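PDB 7C6O: cobalamin biosynthesis protein CobN from Mycobacterium tuberculosis, which is the catalytic large subunit of cobaltochelatase, and probably carries out cobalt insertion into the corrin ring during cobalamin biosynthesis. Local coordinates for residues 492-496 / 530-535. Residues are numbered along the deposited sequence; the frame is centred on the assembly and turned at random.
Sequences EIVIA and HHYLAA
The imidazole of H531 meets strand 492-495 with its edge: the carbonyl oxygen of V494 and the CG2 methyl of I493 both lie near the ring plane, while CA of I495 approaches obliquely. Beyond the two segments, the rings of F482 and H433 also meet this imidazole, F482 at an intermediate tilt and H433 more steeply. The contact is helix-on-sheet packing against the mixed sheet that contains strand 492-500, in the part of the chain assigned to the CobN/magnesium chelatase family. That strand pairs antiparallel with strands 448-451 and 483-484; the axes of strand segment 492-495 and helix segment 530-535 cross at -70°. With CG anti to the backbone N (chi1 177°), H531 carries its ring to the strand, where NE2 donates a weak, strongly bent hydrogen bond to O of V494 (3.2 Å, 122° at the hydrogen). A water 3.1 Å from NE2 of H531 accepts from the backbone N of A496, giving the imidazole a second polar link to the strand. The other side-chain contacts are made by the two isoleucines and the alanines of the helix. I493 grips the CB methyl of A534 with both branches, CD1 at 3.7 Å and CG2 at 3.8 Å, and Y455 of helix 452-459 touches both residues. Further along the strand, I495 lays its CG2 methyl 4.1 Å from CB of A535, and its CD1 reaches the helix backbone itself, 3.6 Å from CA of A535.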
loop_
_atom_site.group_PDB
_atom_site.type_symbol
_atom_site.label_atom_id
_atom_site.label_comp_id
_atom_site.label_asym_id
_atom_site.label_seq_id
_atom_site.Cartn_x
_atom_site.Cartn_y
_atom_site.Cartn_z
ATOM N N GLU A 492 -20.775 -9.906 30.810
ATOM C CA GLU A 492 -20.823 -10.515 29.488
ATOM C C GLU A 492 -20.605 -9.419 28.460
ATOM O O GLU A 492 -21.252 -8.370 28.530
ATOM C CB GLU A 492 -22.164 -11.213 29.230
ATOM C CG GLU A 492 -22.339 -12.551 29.923
ATOM C CD GLU A 492 -23.705 -13.158 29.661
ATOM O OE1 GLU A 492 -24.700 -12.400 29.654
ATOM O OE2 GLU A 492 -23.785 -14.387 29.453
ATOM N N ILE A 493 -19.696 -9.651 27.520
ATOM C CA ILE A 493 -19.458 -8.709 26.433
ATOM C C ILE A 493 -20.467 -9.000 25.329
ATOM O O ILE A 493 -20.505 -10.111 24.788
ATOM C CB ILE A 493 -18.017 -8.805 25.912
ATOM C CG1 ILE A 493 -17.028 -8.521 27.046
ATOM C CG2 ILE A 493 -17.801 -7.822 24.772
ATOM C CD1 ILE A 493 -15.574 -8.691 26.653
ATOM N N VAL A 494 -21.289 -8.005 25.004
ATOM C CA VAL A 494 -22.379 -8.166 24.048
ATOM C C VAL A 494 -21.892 -7.756 22.666
ATOM O O VAL A 494 -21.361 -6.654 22.483
ATOM C CB VAL A 494 -23.605 -7.338 24.470
ATOM C CG1 VAL A 494 -24.763 -7.581 23.518
ATOM C CG2 VAL A 494 -24.004 -7.675 25.898
ATOM N N ILE A 495 -22.084 -8.640 21.689
ATOM C CA ILE A 495 -21.593 -8.442 20.331
ATOM C C ILE A 495 -22.781 -8.499 19.383
ATOM O O ILE A 495 -23.428 -9.546 19.252
ATOM C CB ILE A 495 -20.537 -9.491 19.949
ATOM C CG1 ILE A 495 -19.341 -9.409 20.902
ATOM C CG2 ILE A 495 -20.097 -9.299 18.504
ATOM C CD1 ILE A 495 -18.486 -10.649 20.905
ATOM N N ALA A 496 -23.066 -7.380 18.727
ATOM C CA ALA A 496 -24.126 -7.334 17.730
ATOM C C ALA A 496 -23.630 -7.944 16.427
ATOM O O ALA A 496 -22.549 -7.598 15.941
ATOM C CB ALA A 496 -24.586 -5.894 17.505
ATOM N N HIS A 530 -11.582 -3.967 24.779
ATOM C CA HIS A 530 -11.958 -5.349 25.059
ATOM C C HIS A 530 -13.112 -5.796 24.171
ATOM O O HIS A 530 -13.170 -6.961 23.766
ATOM C CB HIS A 530 -12.338 -5.517 26.532
ATOM C CG HIS A 530 -11.209 -5.278 27.488
ATOM N ND1 HIS A 530 -10.115 -6.114 27.579
ATOM C CD2 HIS A 530 -11.017 -4.306 28.410
ATOM C CE1 HIS A 530 -9.296 -5.662 28.511
ATOM N NE2 HIS A 530 -9.818 -4.565 29.030
ATOM N N HIS A 531 -14.040 -4.886 23.862
ATOM C CA HIS A 531 -15.137 -5.229 22.962
ATOM C C HIS A 531 -14.626 -5.519 21.555
ATOM O O HIS A 531 -15.070 -6.478 20.912
ATOM C CB HIS A 531 -16.166 -4.098 22.942
ATOM C CG HIS A 531 -17.298 -4.329 21.992
ATOM N ND1 HIS A 531 -17.366 -3.728 20.754
ATOM C CD2 HIS A 531 -18.406 -5.101 22.097
ATOM C CE1 HIS A 531 -18.469 -4.116 20.139
ATOM N NE2 HIS A 531 -19.116 -4.950 20.932
ATOM N N TYR A 532 -13.688 -4.704 21.067
ATOM C CA TYR A 532 -13.090 -4.948 19.758
ATOM C C TYR A 532 -12.433 -6.321 19.710
ATOM O O TYR A 532 -12.652 -7.097 18.772
ATOM C CB TYR A 532 -12.073 -3.846 19.441
ATOM C CG TYR A 532 -11.560 -3.847 18.017
ATOM C CD1 TYR A 532 -10.635 -4.793 17.588
ATOM C CD2 TYR A 532 -11.990 -2.894 17.104
ATOM C CE1 TYR A 532 -10.163 -4.798 16.294
ATOM C CE2 TYR A 532 -11.520 -2.890 15.799
ATOM C CZ TYR A 532 -10.607 -3.843 15.402
ATOM O OH TYR A 532 -10.135 -3.850 14.109
ATOM N N LEU A 533 -11.621 -6.640 20.720
ATOM C CA LEU A 533 -10.934 -7.927 20.740
ATOM C C LEU A 533 -11.918 -9.079 20.903
ATOM O O LEU A 533 -11.789 -10.109 20.232
ATOM C CB LEU A 533 -9.892 -7.946 21.859
ATOM C CG LEU A 533 -8.758 -6.928 21.722
ATOM C CD1 LEU A 533 -7.934 -6.863 23.000
ATOM C CD2 LEU A 533 -7.875 -7.272 20.534
ATOM N N ALA A 534 -12.911 -8.922 21.785
ATOM C CA ALA A 534 -13.887 -9.985 21.999
ATOM C C ALA A 534 -14.641 -10.315 20.716
ATOM O O ALA A 534 -14.887 -11.491 20.418
ATOM C CB ALA A 534 -14.866 -9.590 23.103
ATOM N N ALA A 535 -15.010 -9.291 19.943
ATOM C CA ALA A 535 -15.785 -9.522 18.729
ATOM C C ALA A 535 -15.000 -10.355 17.723
ATOM O O ALA A 535 -15.528 -11.316 17.150
ATOM C CB ALA A 535 -16.207 -8.187 18.117
HETATM O O HOH W 1 -22.050 -4.608 20.087
#